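Local coordinates for protein DegT/DnrJ/EryC1/StrS aminotransferase (Brucella abortus 2308, PDB 4QGR) that probably acts as a pyridoxal 5'-phosphate-dependent aminotransferase of the DegT/DnrJ/EryC1/StrS family, at residues M9-D13 against L356-L362; R24-I29 against A251-E255; Q311-I317 against K369-I374. The contacts are given in a common frame with arbitrary orientation. Residue numbers count along the deposited sequence, not the author numbering.

Contact 1 of 3, residues M9-D13 against L356-L362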
# COMPACT_ATOMS: atom_id res chain seq x y z
N MET A 9 14.62 -13.38 -26.73
CA MET A 9 15.00 -13.47 -25.35
C MET A 9 14.24 -12.43 -24.54
O MET A 9 13.94 -11.35 -25.08
CB MET A 9 16.42 -13.01 -25.34
CG MET A 9 17.33 -13.69 -24.40
SD MET A 9 18.84 -12.85 -24.85
CE MET A 9 19.41 -13.77 -26.27
N GLN A 10 13.99 -12.71 -23.27
CA GLN A 10 13.46 -11.72 -22.34
C GLN A 10 14.46 -11.56 -21.18
O GLN A 10 15.10 -12.51 -20.76
CB GLN A 10 12.12 -12.19 -21.78
CG GLN A 10 10.99 -12.30 -22.81
CD GLN A 10 10.18 -11.04 -22.92
OE1 GLN A 10 9.70 -10.52 -21.91
NE2 GLN A 10 10.01 -10.52 -24.16
N PHE A 11 14.55 -10.35 -20.67
CA PHE A 11 15.36 -10.07 -19.46
C PHE A 11 14.91 -10.89 -18.24
O PHE A 11 15.72 -11.55 -17.60
CB PHE A 11 15.31 -8.56 -19.17
CG PHE A 11 16.31 -8.14 -18.15
CD1 PHE A 11 17.67 -8.13 -18.48
CD2 PHE A 11 15.93 -7.83 -16.88
CE1 PHE A 11 18.62 -7.79 -17.52
CE2 PHE A 11 16.88 -7.50 -15.91
CZ PHE A 11 18.21 -7.45 -16.26
N ILE A 12 13.62 -10.82 -17.92
CA ILE A 12 13.00 -11.65 -16.89
C ILE A 12 11.66 -12.12 -17.48
O ILE A 12 10.75 -11.32 -17.69
CB ILE A 12 12.76 -10.90 -15.57
CG1 ILE A 12 14.11 -10.57 -14.89
CG2 ILE A 12 11.89 -11.73 -14.61
CD1 ILE A 12 14.01 -9.64 -13.69
N ASP A 13 11.54 -13.41 -17.77
CA ASP A 13 10.48 -13.90 -18.64
C ASP A 13 9.25 -14.37 -17.87
O ASP A 13 9.11 -15.58 -17.58
CB ASP A 13 11.04 -15.05 -19.46
CG ASP A 13 10.19 -15.38 -20.65
OD1 ASP A 13 8.99 -15.05 -20.65
OD2 ASP A 13 10.78 -15.97 -21.57
N LEU A 356 22.49 -8.86 -16.61
CA LEU A 356 22.21 -9.64 -17.85
C LEU A 356 20.89 -10.41 -17.69
O LEU A 356 20.44 -10.63 -16.57
CB LEU A 356 23.34 -10.66 -18.07
CG LEU A 356 24.75 -10.10 -18.07
CD1 LEU A 356 25.76 -11.21 -18.38
CD2 LEU A 356 24.84 -8.99 -19.13
N PRO A 357 20.28 -10.85 -18.79
CA PRO A 357 19.09 -11.66 -18.67
C PRO A 357 19.29 -12.81 -17.68
O PRO A 357 20.29 -13.50 -17.70
CB PRO A 357 18.88 -12.19 -20.08
CG PRO A 357 19.46 -11.09 -20.96
CD PRO A 357 20.67 -10.64 -20.20
N MET A 358 18.36 -12.96 -16.77
CA MET A 358 18.50 -13.93 -15.70
C MET A 358 17.12 -14.32 -15.24
O MET A 358 16.41 -13.50 -14.71
CB MET A 358 19.27 -13.36 -14.54
CG MET A 358 19.26 -14.27 -13.30
SD MET A 358 19.70 -16.03 -13.51
CE MET A 358 21.36 -15.78 -13.89
N HIS A 359 16.73 -15.56 -15.53
CA HIS A 359 15.46 -16.12 -15.08
C HIS A 359 15.54 -17.63 -15.30
O HIS A 359 16.45 -18.11 -15.99
CB HIS A 359 14.28 -15.49 -15.82
CG HIS A 359 14.37 -15.53 -17.31
ND1 HIS A 359 13.94 -16.61 -18.05
CD2 HIS A 359 14.90 -14.66 -18.20
CE1 HIS A 359 14.12 -16.36 -19.33
NE2 HIS A 359 14.71 -15.19 -19.45
N PRO A 360 14.58 -18.39 -14.74
CA PRO A 360 14.70 -19.84 -14.82
C PRO A 360 14.57 -20.44 -16.21
O PRO A 360 14.95 -21.60 -16.38
CB PRO A 360 13.57 -20.34 -13.88
CG PRO A 360 13.26 -19.16 -12.99
CD PRO A 360 13.46 -17.98 -13.88
N TYR A 361 14.02 -19.68 -17.16
CA TYR A 361 13.66 -20.17 -18.50
C TYR A 361 14.60 -19.78 -19.63
O TYR A 361 14.31 -19.97 -20.82
CB TYR A 361 12.22 -19.77 -18.78
CG TYR A 361 11.37 -20.17 -17.60
CD1 TYR A 361 10.90 -21.46 -17.49
CD2 TYR A 361 11.10 -19.28 -16.55
CE1 TYR A 361 10.19 -21.87 -16.38
CE2 TYR A 361 10.39 -19.69 -15.44
CZ TYR A 361 9.92 -20.98 -15.37
OH TYR A 361 9.23 -21.47 -14.29
N LEU A 362 15.76 -19.24 -19.26
CA LEU A 362 16.74 -18.85 -20.25
C LEU A 362 17.31 -20.11 -20.88
O LEU A 362 17.83 -20.98 -20.19
CB LEU A 362 17.85 -18.04 -19.58
CG LEU A 362 18.87 -17.36 -20.48
CD1 LEU A 362 18.20 -16.23 -21.26
CD2 LEU A 362 20.05 -16.86 -19.65
O HOH W 1 14.30 -15.52 -22.40
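The lead-in to helix 14-20, Met9-Asp13, is held against the loop between strand 353-356 and helix 364-377, nearest at Phe11 and Pro357, whose CA atoms are 4.1 Å apart. One backbone hydrogen bond joins them, Met358 N to Phe11 O at 3.1 Å, and Pro357 CA adds a CA-H...O contact to Phe11 O at 3.5 Å. A type I turn from His359 to Leu362 bends the second segment, and His359 ND1 accepts a hydrogen bond from Tyr361 N (3.2 Å). Asp13 CB sits over one face of the His359 ring, 3.6 Å from its centroid, a CH-pi contact. His359 NE2 makes a weak hydrogen bond to Gln10 O (3.0 Å) and another weak one to water 1 (3.0 Å), which also accepts from Gln10 N (3.0 Å). Met9 packs SD on Pro357 CG (4.3 Å) and CG on Leu362 CD1 (4.1 Å); Phe11 CD1 reaches Pro357 CG (4.3 Å). The Ile12 side chain lies about 8 Å from that of Lys199, the predicted cofactor-attachment lysine. Asp13 OD1 caps helix 14-20 through Ala16 N. The polar links of 9-13 to this loop thus come from main-chain groups and one histidine, beside apolar packing of Met9 and Phe11.

Contact 2 of 3, residues R24-I29 against A251-E255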
# COMPACT_ATOMS: atom_id res chain seq x y z
N ARG A 24 -3.19 -23.71 -13.83
CA ARG A 24 -3.21 -23.62 -12.36
C ARG A 24 -3.40 -22.17 -11.92
O ARG A 24 -4.20 -21.87 -11.03
CB ARG A 24 -1.95 -24.21 -11.75
CG ARG A 24 -1.74 -25.73 -11.98
CD ARG A 24 -0.68 -26.27 -11.02
NE ARG A 24 -1.24 -26.34 -9.67
CZ ARG A 24 -2.07 -27.28 -9.22
NH1 ARG A 24 -2.40 -28.35 -9.94
NH2 ARG A 24 -2.55 -27.19 -8.00
N LEU A 25 -2.73 -21.25 -12.59
CA LEU A 25 -2.91 -19.83 -12.24
C LEU A 25 -4.34 -19.40 -12.55
O LEU A 25 -4.97 -18.72 -11.72
CB LEU A 25 -1.90 -18.95 -12.98
CG LEU A 25 -0.48 -19.05 -12.43
CD1 LEU A 25 0.54 -18.52 -13.42
CD2 LEU A 25 -0.40 -18.29 -11.12
N ASN A 26 -4.87 -19.79 -13.72
CA ASN A 26 -6.25 -19.43 -14.06
C ASN A 26 -7.24 -19.92 -13.02
O ASN A 26 -8.14 -19.18 -12.62
CB ASN A 26 -6.66 -19.87 -15.46
CG ASN A 26 -5.91 -19.14 -16.53
OD1 ASN A 26 -5.38 -18.05 -16.31
ND2 ASN A 26 -5.84 -19.74 -17.69
N ALA A 27 -7.09 -21.17 -12.60
CA ALA A 27 -8.00 -21.75 -11.61
C ALA A 27 -7.91 -21.05 -10.27
O ALA A 27 -8.93 -20.83 -9.61
CB ALA A 27 -7.77 -23.23 -11.44
N ALA A 28 -6.68 -20.72 -9.87
CA ALA A 28 -6.46 -20.08 -8.54
C ALA A 28 -7.14 -18.72 -8.53
O ALA A 28 -7.80 -18.37 -7.56
CB ALA A 28 -4.97 -19.99 -8.25
N ILE A 29 -6.99 -17.99 -9.63
CA ILE A 29 -7.57 -16.67 -9.78
C ILE A 29 -9.09 -16.79 -9.86
O ILE A 29 -9.81 -16.07 -9.18
CB ILE A 29 -6.98 -15.95 -11.03
CG1 ILE A 29 -5.52 -15.54 -10.76
CG2 ILE A 29 -7.77 -14.71 -11.34
CD1 ILE A 29 -4.79 -15.10 -12.00
N ALA A 251 -3.28 -16.09 -4.01
CA ALA A 251 -3.64 -17.26 -4.81
C ALA A 251 -2.62 -17.47 -5.92
O ALA A 251 -2.15 -18.60 -6.16
CB ALA A 251 -5.01 -17.07 -5.36
N VAL A 252 -2.23 -16.37 -6.58
CA VAL A 252 -1.11 -16.41 -7.53
C VAL A 252 0.18 -16.95 -6.88
O VAL A 252 0.86 -17.87 -7.40
CB VAL A 252 -0.91 -15.02 -8.18
CG1 VAL A 252 0.40 -14.98 -8.96
CG2 VAL A 252 -2.07 -14.73 -9.11
N LEU A 253 0.51 -16.38 -5.73
CA LEU A 253 1.76 -16.71 -5.01
C LEU A 253 1.85 -18.17 -4.56
O LEU A 253 2.93 -18.79 -4.59
CB LEU A 253 1.95 -15.73 -3.84
CG LEU A 253 2.44 -14.36 -4.30
CD1 LEU A 253 2.17 -13.29 -3.27
CD2 LEU A 253 3.89 -14.34 -4.67
N LEU A 254 0.70 -18.74 -4.23
CA LEU A 254 0.67 -20.16 -3.87
C LEU A 254 1.17 -21.00 -5.04
O LEU A 254 1.94 -21.92 -4.86
CB LEU A 254 -0.71 -20.57 -3.44
CG LEU A 254 -1.10 -20.15 -2.01
CD1 LEU A 254 -2.60 -20.27 -1.80
CD2 LEU A 254 -0.35 -20.98 -0.98
N GLU A 255 0.75 -20.66 -6.25
CA GLU A 255 1.22 -21.39 -7.42
C GLU A 255 2.69 -21.07 -7.76
O GLU A 255 3.45 -21.99 -8.09
CB GLU A 255 0.33 -21.11 -8.60
CG GLU A 255 -1.12 -21.50 -8.42
CD GLU A 255 -1.36 -22.98 -8.15
OE1 GLU A 255 -0.52 -23.86 -8.48
OE2 GLU A 255 -2.40 -23.29 -7.55
O HOH W 2 -4.73 -23.80 -9.03
O HOH W 3 -1.69 -25.37 -6.00
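Segments 24-29 and 251-255, from helices 22-35 and 247-278, run nearly antiparallel (150°), the axes of these short segments approaching to 8.9 Å. Small residues mark the closest backbone approach, CA to CA 5.5 Å between Ala28 and Ala251: they point at each other, CB to CB 4.1 Å, and Ala28 CB lies 3.8 Å from Ala251 O. On one flank larger side chains interlock. Leu25 CD2 settles into the hollow between Val252 and Glu255, 4.0 Å from Val252 CG1 and 3.9 Å from Glu255 CB. Val252 in turn fits between Leu25 and Ile29, one turn apart, its CG2 meeting Ile29 CG1 at 3.9 Å. Glu255 folds its aliphatic part over Ala28, CG to CB 4.1 Å, and carries its carboxylate to Arg24, where Arg24 NE and Glu255 OE1 form a salt bridge at 2.8 Å. Two waters fill the remaining gap at Glu255 OE2: water 2 donates to it and to Arg24 O (both 2.8 Å), water 3 donates to it (2.7 Å) and accepts from Arg24 NH2 (2.8 Å). Tyr204 lies against Leu25 and Val252, and Val33 of the second subunit packs on Ile29. This antiparallel helix pair, with an apolar seam and a solvated charged rim, joins helix 22-35, the second of the chain, at the subunit interface, to the long helix 247-278 of the aminotransferase fold.

Contact 3 of 3, residues Q311-I317 against K369-I374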
# COMPACT_ATOMS: atom_id res chain seq x y z
N GLN A 311 26.22 -2.97 -27.65
CA GLN A 311 26.46 -4.10 -28.51
C GLN A 311 25.48 -5.21 -28.17
O GLN A 311 25.01 -5.92 -29.07
CB GLN A 311 27.91 -4.58 -28.37
CG GLN A 311 28.26 -5.78 -29.23
CD GLN A 311 27.99 -5.53 -30.71
OE1 GLN A 311 28.13 -4.42 -31.18
NE2 GLN A 311 27.57 -6.56 -31.43
N LEU A 312 25.21 -5.42 -26.88
CA LEU A 312 24.23 -6.44 -26.50
C LEU A 312 22.84 -6.10 -27.10
O LEU A 312 22.18 -6.94 -27.73
CB LEU A 312 24.16 -6.58 -24.98
CG LEU A 312 25.34 -7.29 -24.30
CD1 LEU A 312 25.27 -7.01 -22.79
CD2 LEU A 312 25.27 -8.79 -24.51
N GLN A 313 22.44 -4.84 -27.00
CA GLN A 313 21.16 -4.43 -27.56
C GLN A 313 21.13 -4.52 -29.10
O GLN A 313 20.11 -4.91 -29.65
CB GLN A 313 20.75 -3.03 -27.17
CG GLN A 313 19.26 -2.86 -27.39
CD GLN A 313 18.77 -1.47 -27.16
OE1 GLN A 313 19.14 -0.83 -26.18
NE2 GLN A 313 17.90 -0.98 -28.05
N ALA A 314 22.24 -4.20 -29.75
CA ALA A 314 22.31 -4.35 -31.22
C ALA A 314 22.11 -5.81 -31.64
O ALA A 314 21.62 -6.08 -32.72
CB ALA A 314 23.63 -3.80 -31.76
N GLU A 315 22.48 -6.76 -30.76
CA GLU A 315 22.26 -8.17 -31.02
C GLU A 315 20.97 -8.68 -30.41
O GLU A 315 20.75 -9.88 -30.32
CB GLU A 315 23.43 -9.00 -30.48
CG GLU A 315 24.75 -8.78 -31.21
CD GLU A 315 24.74 -9.31 -32.62
OE1 GLU A 315 24.00 -10.30 -32.91
OE2 GLU A 315 25.42 -8.69 -33.47
N GLY A 316 20.07 -7.78 -30.02
CA GLY A 316 18.75 -8.19 -29.51
C GLY A 316 18.75 -8.69 -28.08
O GLY A 316 17.82 -9.41 -27.66
N ILE A 317 19.76 -8.30 -27.30
CA ILE A 317 19.89 -8.77 -25.92
C ILE A 317 19.64 -7.58 -24.99
O ILE A 317 20.39 -6.61 -25.04
CB ILE A 317 21.28 -9.41 -25.67
CG1 ILE A 317 21.46 -10.64 -26.56
CG2 ILE A 317 21.46 -9.74 -24.20
CD1 ILE A 317 22.91 -10.97 -26.86
N LYS A 369 24.41 -17.30 -26.80
CA LYS A 369 24.44 -16.13 -27.65
C LYS A 369 24.93 -14.94 -26.83
O LYS A 369 25.80 -14.15 -27.28
CB LYS A 369 23.06 -15.84 -28.21
CG LYS A 369 23.05 -14.71 -29.22
CD LYS A 369 21.65 -14.17 -29.45
CE LYS A 369 21.65 -13.30 -30.70
NZ LYS A 369 20.36 -12.55 -30.86
N ILE A 370 24.41 -14.84 -25.60
CA ILE A 370 24.79 -13.74 -24.72
C ILE A 370 26.28 -13.86 -24.41
O ILE A 370 27.02 -12.90 -24.55
CB ILE A 370 23.94 -13.75 -23.42
CG1 ILE A 370 22.46 -13.46 -23.71
CG2 ILE A 370 24.46 -12.73 -22.43
CD1 ILE A 370 21.51 -13.92 -22.64
N ILE A 371 26.71 -15.04 -24.00
CA ILE A 371 28.14 -15.27 -23.74
C ILE A 371 28.98 -14.86 -24.95
O ILE A 371 30.02 -14.23 -24.80
CB ILE A 371 28.41 -16.73 -23.30
CG1 ILE A 371 27.96 -16.91 -21.86
CG2 ILE A 371 29.87 -17.12 -23.44
CD1 ILE A 371 27.65 -18.34 -21.49
N GLY A 372 28.54 -15.24 -26.12
CA GLY A 372 29.30 -15.00 -27.34
C GLY A 372 29.49 -13.51 -27.60
O GLY A 372 30.53 -13.07 -28.03
N VAL A 373 28.45 -12.73 -27.36
CA VAL A 373 28.52 -11.33 -27.68
C VAL A 373 29.46 -10.64 -26.71
O VAL A 373 30.26 -9.78 -27.12
CB VAL A 373 27.11 -10.67 -27.67
CG1 VAL A 373 27.22 -9.16 -27.83
CG2 VAL A 373 26.25 -11.25 -28.77
N ILE A 374 29.38 -11.03 -25.43
CA ILE A 374 30.22 -10.42 -24.41
C ILE A 374 31.71 -10.75 -24.68
O ILE A 374 32.56 -9.86 -24.65
CB ILE A 374 29.79 -10.85 -22.99
CG1 ILE A 374 28.36 -10.35 -22.71
CG2 ILE A 374 30.76 -10.32 -21.93
CD1 ILE A 374 27.75 -10.86 -21.43
O HOH W 4 18.54 -12.03 -29.02
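A lysine from one helix reaches the capped C-terminal end of another: Lys369 NZ donates to Glu315 O at 2.8 Å, in the turn that closes helix 305-314. That end is a Schellman motif, with Ile317 N bonded to Leu312 O (2.8 Å), Gly316 N to Gln313 O (2.9 Å), and Gly316 at positive phi (78°) as the C-prime residue, a conformation that favours glycine. The Lys369 side chain is extended, all four chi angles t, so its amino group spans the gap. Water 4 accepts from Lys369 NZ at 2.6 Å and makes a weak hydrogen bond to Gly316 O at 3.0 Å. Beside this polar end lies an apolar patch. Val373 points at the other segment and meets four of its residues: CG1 approaches Gln311 CG (3.8 Å) and Leu312 CD2 (3.9 Å), while CG2 approaches Glu315 CG (3.8 Å) and Ile317 CD1 (3.9 Å). Leu312 CD2 also touches Ile374 CG1 at 3.9 Å, and past the turn Ile317 CG2 rests on Ile370 CG1 at 3.9 Å. Met9 packs against Ile317 and Ile370, Leu354 lies on Leu312, and helix 247-278 backs Ile370 and Ile374 with Tyr274 and Leu278. The contact lies away from the cofactor site and joins helices 305-314 and 364-377. Its chemistry is split: branched side chains, with the CH2 groups of Gln311 and Glu315, supply the packing, and the lysine charge sits at the helix C terminus, where it meets the carbonyl oxygen of Glu315, just past the last helical turn, and, through water 4, weakly that of Gly316.

In the fold
From the N terminus, 9-13 opens the largest loop, closed only when 356-362 comes back to it in contact 1. Within that span lies contact 2, where helix 22-35 meets the start of helix 247-278 after all but one (337-338) of the strands of the mixed sheet. Contact 3 opens at 311-317, after contact 2 has closed, and closes at 369-374, beyond contact 1, so contacts 1 and 3 cross. They also touch: Met9 SD lies 3.6 Å from Ile370 CD1, and Leu356 CD1 3.7 Å from Ile374 CD1. Segment 9-13 is thereby packed against the C-terminal part, helix 364-377 included. Contact 2 stands apart, its centre about 22 Å from that of contact 1 and about 35 Å from that of contact 3.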